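Local structure of extracellular solute-binding protein family 1 (Arthrobacter chlorophenolicus, 4R2F) at residues N390-F403 with A417-K430. The protein probably serves as the extracellular sugar-binding component of a bacterial ABC-type transporter, and is seen here holding the glucose disaccharide laminaribiose. Residues are numbered along the deposited sequence; the frame is centred on the assembly and turned at random.
Sequences NLAALDGGQALNQF and ALTAFDTGLKSVLK. With BGC (beta-D-glucopyranose), chain B.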
loop_
_atom_site.group_PDB
_atom_site.type_symbol
_atom_site.label_atom_id
_atom_site.label_comp_id
_atom_site.label_asym_id
_atom_site.label_seq_id
_atom_site.Cartn_x
_atom_site.Cartn_y
_atom_site.Cartn_z
ATOM N N ASN A 390 13.935 -6.074 -7.066
ATOM C CA ASN A 390 12.964 -6.449 -8.089
ATOM C C ASN A 390 11.535 -6.070 -7.710
ATOM O O ASN A 390 10.708 -5.846 -8.583
ATOM C CB ASN A 390 13.025 -7.929 -8.387
ATOM C CG ASN A 390 14.134 -8.283 -9.373
ATOM O OD1 ASN A 390 14.695 -7.428 -10.096
ATOM N ND2 ASN A 390 14.443 -9.552 -9.411
ATOM N N LEU A 391 11.242 -6.008 -6.417
ATOM C CA LEU A 391 9.913 -5.596 -5.970
ATOM C C LEU A 391 9.685 -4.135 -6.283
ATOM O O LEU A 391 8.559 -3.737 -6.598
ATOM C CB LEU A 391 9.715 -5.866 -4.498
ATOM C CG LEU A 391 9.765 -7.335 -4.115
ATOM C CD1 LEU A 391 9.533 -7.476 -2.614
ATOM C CD2 LEU A 391 8.731 -8.126 -4.878
ATOM N N ALA A 392 10.753 -3.348 -6.231
ATOM C CA ALA A 392 10.680 -1.952 -6.600
ATOM C C ALA A 392 10.229 -1.796 -8.064
ATOM O O ALA A 392 9.371 -0.955 -8.374
ATOM C CB ALA A 392 12.009 -1.269 -6.376
ATOM N N ALA A 393 10.799 -2.599 -8.955
ATOM C CA ALA A 393 10.462 -2.523 -10.404
ATOM C C ALA A 393 9.052 -3.042 -10.682
ATOM O O ALA A 393 8.287 -2.464 -11.456
ATOM C CB ALA A 393 11.474 -3.290 -11.221
ATOM N N LEU A 394 8.687 -4.110 -9.989
ATOM C CA LEU A 394 7.340 -4.603 -10.060
ATOM C C LEU A 394 6.336 -3.539 -9.648
ATOM O O LEU A 394 5.418 -3.238 -10.388
ATOM C CB LEU A 394 7.188 -5.855 -9.214
ATOM C CG LEU A 394 5.775 -6.302 -8.886
ATOM C CD1 LEU A 394 5.033 -6.672 -10.151
ATOM C CD2 LEU A 394 5.801 -7.486 -7.923
ATOM N N ASP A 395 6.538 -2.960 -8.475
ATOM C CA ASP A 395 5.578 -2.036 -7.872
ATOM C C ASP A 395 5.431 -0.712 -8.634
ATOM O O ASP A 395 4.323 -0.243 -8.850
ATOM C CB ASP A 395 6.019 -1.762 -6.426
ATOM C CG ASP A 395 5.085 -0.836 -5.673
ATOM O OD1 ASP A 395 3.865 -1.077 -5.691
ATOM O OD2 ASP A 395 5.579 0.107 -5.026
ATOM N N GLY A 396 6.549 -0.124 -9.039
ATOM C CA GLY A 396 6.552 1.206 -9.630
ATOM C C GLY A 396 6.553 1.268 -11.152
ATOM O O GLY A 396 6.456 2.347 -11.704
ATOM N N GLY A 397 6.670 0.123 -11.819
ATOM C CA GLY A 397 6.927 0.102 -13.257
ATOM C C GLY A 397 5.686 -0.019 -14.131
ATOM O O GLY A 397 4.563 -0.277 -13.670
ATOM N N GLN A 398 5.914 0.150 -15.424
ATOM C CA GLN A 398 4.847 0.163 -16.419
ATOM C C GLN A 398 4.085 -1.126 -16.551
ATOM O O GLN A 398 2.886 -1.085 -16.781
ATOM C CB GLN A 398 5.414 0.578 -17.786
ATOM C CG GLN A 398 5.875 2.025 -17.835
ATOM C CD GLN A 398 4.770 3.005 -17.464
ATOM O OE1 GLN A 398 4.999 3.930 -16.693
ATOM N NE2 GLN A 398 3.558 2.788 -17.989
ATOM N N ALA A 399 4.746 -2.272 -16.375
ATOM C CA ALA A 399 4.085 -3.552 -16.629
ATOM C C ALA A 399 2.848 -3.820 -15.767
ATOM O O ALA A 399 1.845 -4.340 -16.261
ATOM C CB ALA A 399 5.066 -4.710 -16.492
ATOM N N LEU A 400 2.939 -3.535 -14.465
ATOM C CA LEU A 400 1.821 -3.763 -13.578
ATOM C C LEU A 400 0.697 -2.767 -13.913
ATOM O O LEU A 400 -0.461 -3.156 -13.956
ATOM C CB LEU A 400 2.249 -3.620 -12.104
ATOM C CG LEU A 400 1.183 -3.869 -11.035
ATOM C CD1 LEU A 400 0.398 -5.141 -11.302
ATOM C CD2 LEU A 400 1.816 -3.907 -9.642
ATOM N N ASN A 401 1.056 -1.504 -14.162
ATOM C CA ASN A 401 0.051 -0.485 -14.498
ATOM C C ASN A 401 -0.785 -0.917 -15.678
ATOM O O ASN A 401 -2.021 -0.916 -15.616
ATOM C CB ASN A 401 0.690 0.870 -14.785
ATOM C CG ASN A 401 1.214 1.553 -13.523
ATOM O OD1 ASN A 401 2.306 2.097 -13.507
ATOM N ND2 ASN A 401 0.424 1.541 -12.477
ATOM N N GLN A 402 -0.095 -1.332 -16.733
ATOM C CA GLN A 402 -0.721 -1.691 -18.032
ATOM C C GLN A 402 -1.521 -2.976 -17.929
ATOM O O GLN A 402 -2.633 -3.084 -18.449
ATOM C CB GLN A 402 0.377 -1.724 -19.139
ATOM C CG GLN A 402 1.002 -0.331 -19.297
ATOM C CD GLN A 402 2.130 -0.192 -20.323
ATOM O OE1 GLN A 402 2.510 0.929 -20.706
ATOM N NE2 GLN A 402 2.677 -1.310 -20.755
ATOM N N PHE A 403 -0.996 -3.941 -17.185
ATOM C CA PHE A 403 -1.747 -5.155 -16.881
ATOM C C PHE A 403 -3.088 -4.821 -16.242
ATOM O O PHE A 403 -4.143 -5.314 -16.659
ATOM C CB PHE A 403 -0.900 -6.039 -15.977
ATOM C CG PHE A 403 -1.594 -7.243 -15.460
ATOM C CD1 PHE A 403 -2.017 -8.251 -16.313
ATOM C CD2 PHE A 403 -1.803 -7.399 -14.104
ATOM C CE1 PHE A 403 -2.649 -9.370 -15.820
ATOM C CE2 PHE A 403 -2.413 -8.524 -13.613
ATOM C CZ PHE A 403 -2.848 -9.512 -14.473
ATOM N N ALA A 417 -3.164 -11.471 -21.134
ATOM C CA ALA A 417 -2.823 -10.344 -20.261
ATOM C C ALA A 417 -1.614 -10.708 -19.365
ATOM O O ALA A 417 -0.657 -9.956 -19.273
ATOM C CB ALA A 417 -4.026 -9.963 -19.431
ATOM N N LEU A 418 -1.682 -11.889 -18.766
ATOM C CA LEU A 418 -0.608 -12.398 -17.913
ATOM C C LEU A 418 0.702 -12.619 -18.664
ATOM O O LEU A 418 1.780 -12.362 -18.124
ATOM C CB LEU A 418 -1.070 -13.685 -17.240
ATOM C CG LEU A 418 -2.050 -13.506 -16.076
ATOM C CD1 LEU A 418 -2.743 -14.798 -15.680
ATOM C CD2 LEU A 418 -1.334 -12.900 -14.863
ATOM N N THR A 419 0.615 -13.074 -19.918
ATOM C CA THR A 419 1.800 -13.280 -20.742
ATOM C C THR A 419 2.442 -11.949 -21.035
ATOM O O THR A 419 3.664 -11.816 -20.942
ATOM C CB THR A 419 1.462 -14.038 -22.050
ATOM O OG1 THR A 419 0.880 -15.290 -21.688
ATOM C CG2 THR A 419 2.687 -14.289 -22.890
ATOM N N ALA A 420 1.630 -10.944 -21.364
ATOM C CA ALA A 420 2.169 -9.588 -21.593
ATOM C C ALA A 420 2.813 -9.048 -20.296
ATOM O O ALA A 420 3.840 -8.378 -20.332
ATOM C CB ALA A 420 1.075 -8.640 -22.082
ATOM N N PHE A 421 2.188 -9.358 -19.164
ATOM C CA PHE A 421 2.698 -8.948 -17.849
ATOM C C PHE A 421 4.074 -9.610 -17.594
ATOM O O PHE A 421 5.066 -8.925 -17.326
ATOM C CB PHE A 421 1.644 -9.318 -16.783
ATOM C CG PHE A 421 1.960 -8.839 -15.385
ATOM C CD1 PHE A 421 2.678 -7.671 -15.165
ATOM C CD2 PHE A 421 1.530 -9.570 -14.303
ATOM C CE1 PHE A 421 2.965 -7.249 -13.892
ATOM C CE2 PHE A 421 1.813 -9.152 -13.019
ATOM C CZ PHE A 421 2.534 -7.989 -12.821
ATOM N N ASP A 422 4.110 -10.932 -17.738
ATOM C CA ASP A 422 5.337 -11.731 -17.609
ATOM C C ASP A 422 6.468 -11.161 -18.444
ATOM O O ASP A 422 7.564 -10.892 -17.966
ATOM C CB ASP A 422 5.040 -13.154 -18.066
ATOM C CG ASP A 422 6.132 -14.137 -17.701
ATOM O OD1 ASP A 422 6.573 -14.188 -16.535
ATOM O OD2 ASP A 422 6.530 -14.895 -18.593
ATOM N N THR A 423 6.169 -10.943 -19.708
ATOM C CA THR A 423 7.130 -10.420 -20.634
ATOM C C THR A 423 7.618 -9.046 -20.239
ATOM O O THR A 423 8.810 -8.771 -20.349
ATOM C CB THR A 423 6.524 -10.424 -22.058
ATOM O OG1 THR A 423 6.273 -11.788 -22.420
ATOM C CG2 THR A 423 7.450 -9.774 -23.060
ATOM N N GLY A 424 6.726 -8.171 -19.787
ATOM C CA GLY A 424 7.155 -6.808 -19.395
ATOM C C GLY A 424 8.081 -6.822 -18.160
ATOM O O GLY A 424 9.059 -6.074 -18.065
ATOM N N LEU A 425 7.748 -7.693 -17.221
ATOM C CA LEU A 425 8.549 -7.866 -16.019
ATOM C C LEU A 425 9.936 -8.418 -16.357
ATOM O O LEU A 425 10.901 -7.973 -15.777
ATOM C CB LEU A 425 7.838 -8.795 -15.032
ATOM C CG LEU A 425 6.592 -8.215 -14.344
ATOM C CD1 LEU A 425 5.887 -9.303 -13.537
ATOM C CD2 LEU A 425 6.963 -7.021 -13.462
ATOM N N LYS A 426 10.042 -9.346 -17.311
ATOM C CA LYS A 426 11.360 -9.868 -17.713
ATOM C C LYS A 426 12.229 -8.810 -18.348
ATOM O O LYS A 426 13.436 -8.846 -18.178
ATOM C CB LYS A 426 11.241 -11.116 -18.592
ATOM C CG LYS A 426 10.851 -12.312 -17.747
ATOM C CD LYS A 426 10.389 -13.526 -18.521
ATOM C CE LYS A 426 9.864 -14.547 -17.528
ATOM N NZ LYS A 426 9.117 -15.646 -18.183
ATOM N N SER A 427 11.624 -7.829 -19.011
ATOM C CA SER A 427 12.384 -6.759 -19.592
ATOM C C SER A 427 13.066 -5.897 -18.549
ATOM O O SER A 427 14.055 -5.251 -18.867
ATOM C CB SER A 427 11.493 -5.884 -20.447
ATOM O OG SER A 427 10.745 -6.698 -21.313
ATOM N N VAL A 428 12.539 -5.846 -17.318
ATOM C CA VAL A 428 13.038 -4.866 -16.312
ATOM C C VAL A 428 13.626 -5.472 -15.032
ATOM O O VAL A 428 14.576 -4.951 -14.464
ATOM C CB VAL A 428 11.958 -3.808 -15.927
ATOM C CG1 VAL A 428 11.616 -2.919 -17.119
ATOM C CG2 VAL A 428 10.706 -4.472 -15.385
ATOM N N LEU A 429 13.061 -6.583 -14.586
ATOM C CA LEU A 429 13.615 -7.311 -13.463
ATOM C C LEU A 429 14.965 -7.913 -13.850
ATOM O O LEU A 429 15.202 -8.233 -15.012
ATOM C CB LEU A 429 12.635 -8.398 -12.977
ATOM C CG LEU A 429 11.579 -7.912 -11.962
ATOM C CD1 LEU A 429 10.794 -6.709 -12.468
ATOM C CD2 LEU A 429 10.631 -9.033 -11.554
ATOM N N LYS A 430 15.858 -8.017 -12.875
ATOM C CA LYS A 430 17.159 -8.651 -13.076
ATOM C C LYS A 430 16.975 -10.088 -12.671
ATOM O O LYS A 430 16.596 -10.357 -11.533
ATOM C CB LYS A 430 18.238 -8.002 -12.209
ATOM C CG LYS A 430 18.809 -6.715 -12.780
ATOM C CD LYS A 430 17.806 -5.572 -12.719
ATOM C CE LYS A 430 18.498 -4.221 -12.673
ATOM N NZ LYS A 430 19.398 -4.094 -11.489
HETATM C C2 BGC B . 1.794 1.560 -0.841
HETATM C C3 BGC B . 3.282 1.573 -1.192
HETATM C C4 BGC B . 3.466 1.308 -2.680
HETATM C C5 BGC B . 2.650 2.305 -3.493
HETATM C C6 BGC B . 2.704 2.000 -4.996
HETATM C C1 BGC B . 1.158 2.658 -1.676
HETATM O O2 BGC B . 1.591 1.792 0.547
HETATM O O3 BGC B . 3.982 0.589 -0.431
HETATM O O4 BGC B . 4.830 1.490 -3.035
HETATM O O5 BGC B . 1.285 2.300 -3.061
HETATM O O6 BGC B . 2.119 0.719 -5.318
#
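Phe403 and Phe421 both carry CG anti to the backbone N (chi1 173° and -174°), which sends their rings into the gap between helices 398-403 and 417-428. There they form an offset stack with centroids 4.5 Å apart and planes only 7° from parallel. On the opposite face of the Phe421 ring lies CD1 of Leu425, from its own helix. At its edge, Leu394 CD1 reaches Phe421 CZ at 3.9 Å, and Leu400 CD1 touches the same CZ while its side chain runs alongside the ring. Phe421 is thus a knob in a hole made by Leu394, Ala399, Leu400 and Phe403. The far end of the Phe403 ring, CZ, meets Leu418 CD2 at 3.7 Å, and Met209, Met213 and Val238 from helices 204-215 and 232-246 extend this apolar layer.

Helices 398-403 and 417-428 run nearly antiparallel, and their backbones approach closely at Ala399 and Gly424: Ala399 CB packs directly on the glycine backbone, 4.0 Å from Gly424 C. Beyond the break at Gly397, Ala393 CB rests on Leu429 CD1 at 3.7 Å. At the end of the contact the Asn390 amide grips the backbone of Lys430 twice. Its OD1 accepts from Lys430 N at 3.1 Å, and its ND2 gives a nearly straight bond to Lys430 O, which lies in the amide plane. The lysine's own amine, on a poorly ordered side chain, is modelled in a salt bridge with Glu109.

From the same helix as Asn390, Asp395 extends its carboxylate to the sugar, OD1 bonding O6 and OD2 bonding O4 of one glucose unit. Helices 398-408 and 414-428 form an antiparallel hairpin, and its second arm packs behind short helix 389-396, whose Asp395 lines the glycan pocket of this family 1 solute-binding protein.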